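Local coordinates for protein glycosyl hydrolase (PDB 7LR8) that probably cleaves the beta-1,4 linkage between mannose and N-acetylglucosamine in fragments of the N-glycan core, as a family 5 glycoside hydrolase, at residues B[264-269]-B[299-304]. The protein carries 1 engineered substitution. Sequence-based numbering, arbitrary orientation.
Sequences VWLQEV and WGVTWW. With BMA (beta-D-mannopyranose), chain D.
Trp265 and Thr302 make the closest side-chain approach between the parallel strands 264-269 and 299-304. The indole NE1 gives a hydrogen bond of 2.7 Å to Thr302 OG1, which lies in the ring plane. CG of Trp265 is anti to the backbone N (chi1 -176°), and its ring lies in the barrel interior between two neighbours. Gln267 CG covers one face; Trp299 CZ3 presses on the other, 3.4 Å from Trp265 CE2. The two six-membered rings meet obliquely, with planes 38° apart. Thr302 OG1 also has a hydrogen bond with His52 NE2, so two partners grip the hydroxyl.

The backbone pairing is less even. Thr302 N bonds Leu266 O at 2.9 Å and Trp304 N bonds Val269 O at 2.8 Å, but the bonds from Leu266 N and Val269 N are weak. Towards helix 281-293, Val269 packs closely on Trp303: CG1 is 3.6 Å from CE3, and the carbonyl O sits over the ring face. Val301 CG1 is looser, 4.1 Å from Leu266 CD2.

At the C-terminal ends, Glu268 OE2 lies 3.0 Å from mannose O2, and the sugar's C3 lies over one face of Trp304. Trp226 and Arg54 also hold the carboxylate. The two strands, joined through helix 281-293, form a beta-alpha-beta unit of the TIM barrel, with the glycan pocket at the C-terminal strand ends.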
loop_
_atom_site.group_PDB
_atom_site.type_symbol
_atom_site.label_atom_id
_atom_site.label_comp_id
_atom_site.label_asym_id
_atom_site.label_seq_id
_atom_site.Cartn_x
_atom_site.Cartn_y
_atom_site.Cartn_z
ATOM N N VAL B 264 -2.150 -33.969 -0.168
ATOM C CA VAL B 264 -2.930 -32.798 -0.566
ATOM C C VAL B 264 -3.408 -32.103 0.702
ATOM O O VAL B 264 -4.080 -32.716 1.538
ATOM C CB VAL B 264 -4.119 -33.167 -1.466
ATOM C CG1 VAL B 264 -4.838 -31.891 -1.937
ATOM C CG2 VAL B 264 -3.649 -33.979 -2.662
ATOM N N TRP B 265 -3.060 -30.822 0.845
ATOM C CA TRP B 265 -3.407 -30.031 2.023
ATOM C C TRP B 265 -4.627 -29.175 1.696
ATOM O O TRP B 265 -4.546 -28.256 0.879
ATOM C CB TRP B 265 -2.211 -29.176 2.448
ATOM C CG TRP B 265 -2.400 -28.369 3.713
ATOM C CD1 TRP B 265 -3.522 -28.301 4.502
ATOM C CD2 TRP B 265 -1.429 -27.519 4.328
ATOM N NE1 TRP B 265 -3.299 -27.460 5.568
ATOM C CE2 TRP B 265 -2.025 -26.961 5.474
ATOM C CE3 TRP B 265 -0.106 -27.160 4.007
ATOM C CZ2 TRP B 265 -1.339 -26.086 6.318
ATOM C CZ3 TRP B 265 0.565 -26.298 4.843
ATOM C CH2 TRP B 265 -0.050 -25.757 5.975
ATOM N N LEU B 266 -5.768 -29.481 2.316
ATOM C CA LEU B 266 -6.918 -28.580 2.230
ATOM C C LEU B 266 -6.629 -27.406 3.153
ATOM O O LEU B 266 -6.986 -27.400 4.332
ATOM C CB LEU B 266 -8.204 -29.307 2.612
ATOM C CG LEU B 266 -9.446 -28.433 2.575
ATOM C CD1 LEU B 266 -9.734 -27.954 1.154
ATOM C CD2 LEU B 266 -10.633 -29.242 3.130
ATOM N N GLN B 267 -5.925 -26.410 2.613
ATOM C CA GLN B 267 -5.356 -25.336 3.405
ATOM C C GLN B 267 -6.330 -24.202 3.666
ATOM O O GLN B 267 -6.073 -23.378 4.553
ATOM C CB GLN B 267 -4.103 -24.801 2.696
ATOM C CG GLN B 267 -3.182 -24.003 3.572
ATOM C CD GLN B 267 -2.063 -23.382 2.771
ATOM O OE1 GLN B 267 -2.311 -22.778 1.725
ATOM N NE2 GLN B 267 -0.831 -23.531 3.245
ATOM N N GLU B 268 -7.432 -24.146 2.920
ATOM C CA GLU B 268 -8.559 -23.278 3.244
ATOM C C GLU B 268 -9.852 -24.002 2.939
ATOM O O GLU B 268 -9.995 -24.611 1.877
ATOM C CB GLU B 268 -8.569 -21.971 2.448
ATOM C CG GLU B 268 -7.433 -21.049 2.789
ATOM C CD GLU B 268 -7.407 -19.824 1.897
ATOM O OE1 GLU B 268 -8.401 -19.597 1.164
ATOM O OE2 GLU B 268 -6.393 -19.104 1.935
ATOM N N VAL B 269 -10.792 -23.910 3.873
ATOM C CA VAL B 269 -12.175 -24.315 3.645
ATOM C C VAL B 269 -13.001 -23.507 4.631
ATOM O O VAL B 269 -12.620 -23.371 5.800
ATOM C CB VAL B 269 -12.391 -25.832 3.818
ATOM C CG1 VAL B 269 -11.844 -26.333 5.170
ATOM C CG2 VAL B 269 -13.899 -26.166 3.677
ATOM N N TRP B 299 -3.169 -34.162 3.806
ATOM C CA TRP B 299 -2.194 -33.693 4.784
ATOM C C TRP B 299 -2.892 -33.111 6.005
ATOM O O TRP B 299 -2.497 -33.376 7.147
ATOM C CB TRP B 299 -1.268 -32.648 4.158
ATOM C CG TRP B 299 -0.143 -32.239 5.063
ATOM C CD1 TRP B 299 1.110 -32.769 5.096
ATOM C CD2 TRP B 299 -0.168 -31.206 6.062
ATOM N NE1 TRP B 299 1.872 -32.133 6.047
ATOM C CE2 TRP B 299 1.109 -31.175 6.660
ATOM C CE3 TRP B 299 -1.144 -30.312 6.513
ATOM C CZ2 TRP B 299 1.430 -30.286 7.684
ATOM C CZ3 TRP B 299 -0.818 -29.427 7.524
ATOM C CH2 TRP B 299 0.455 -29.419 8.097
ATOM N N GLY B 300 -3.921 -32.306 5.782
ATOM C CA GLY B 300 -4.628 -31.681 6.877
ATOM C C GLY B 300 -5.794 -30.877 6.353
ATOM O O GLY B 300 -5.951 -30.683 5.142
ATOM N N VAL B 301 -6.621 -30.424 7.299
ATOM C CA VAL B 301 -7.774 -29.563 7.051
ATOM C C VAL B 301 -7.571 -28.295 7.861
ATOM O O VAL B 301 -7.422 -28.357 9.090
ATOM C CB VAL B 301 -9.093 -30.239 7.455
ATOM C CG1 VAL B 301 -10.256 -29.272 7.249
ATOM C CG2 VAL B 301 -9.299 -31.536 6.686
ATOM N N THR B 302 -7.569 -27.146 7.186
ATOM C CA THR B 302 -7.285 -25.879 7.844
ATOM C C THR B 302 -8.452 -24.941 7.570
ATOM O O THR B 302 -8.626 -24.469 6.442
ATOM C CB THR B 302 -5.949 -25.304 7.366
ATOM O OG1 THR B 302 -4.940 -26.333 7.443
ATOM C CG2 THR B 302 -5.526 -24.134 8.236
ATOM N N TRP B 303 -9.286 -24.716 8.587
ATOM C CA TRP B 303 -10.505 -23.947 8.423
ATOM C C TRP B 303 -10.198 -22.460 8.308
ATOM O O TRP B 303 -9.330 -21.935 9.010
ATOM C CB TRP B 303 -11.463 -24.192 9.601
ATOM C CG TRP B 303 -12.849 -23.812 9.237
ATOM C CD1 TRP B 303 -13.442 -22.590 9.400
ATOM C CD2 TRP B 303 -13.817 -24.644 8.588
ATOM N NE1 TRP B 303 -14.730 -22.622 8.908
ATOM C CE2 TRP B 303 -14.975 -23.871 8.395
ATOM C CE3 TRP B 303 -13.813 -25.975 8.148
ATOM C CZ2 TRP B 303 -16.114 -24.382 7.787
ATOM C CZ3 TRP B 303 -14.948 -26.474 7.538
ATOM C CH2 TRP B 303 -16.073 -25.684 7.365
ATOM N N TRP B 304 -10.897 -21.787 7.391
ATOM C CA TRP B 304 -10.885 -20.326 7.310
ATOM C C TRP B 304 -12.186 -19.838 7.923
ATOM O O TRP B 304 -13.245 -20.008 7.318
ATOM C CB TRP B 304 -10.789 -19.827 5.870
ATOM C CG TRP B 304 -10.607 -18.335 5.848
ATOM C CD1 TRP B 304 -11.551 -17.381 6.110
ATOM C CD2 TRP B 304 -9.381 -17.627 5.602
ATOM N NE1 TRP B 304 -10.990 -16.127 6.041
ATOM C CE2 TRP B 304 -9.660 -16.252 5.722
ATOM C CE3 TRP B 304 -8.080 -18.025 5.275
ATOM C CZ2 TRP B 304 -8.682 -15.283 5.550
ATOM C CZ3 TRP B 304 -7.117 -17.059 5.099
ATOM C CH2 TRP B 304 -7.418 -15.707 5.230
HETATM C C1 BMA D . -9.559 -16.703 0.135
HETATM C C2 BMA D . -8.624 -16.308 1.322
HETATM C C3 BMA D . -8.972 -14.903 1.770
HETATM C C4 BMA D . -10.547 -14.743 1.920
HETATM C C5 BMA D . -11.270 -16.113 1.790
HETATM C C6 BMA D . -12.778 -16.005 1.823
HETATM O O2 BMA D . -7.254 -16.355 0.954
HETATM O O3 BMA D . -8.379 -13.920 0.884
HETATM O O4 BMA D . -10.810 -14.192 3.181
HETATM O O5 BMA D . -10.954 -16.708 0.518
HETATM O O6 BMA D . -13.176 -15.187 0.696
#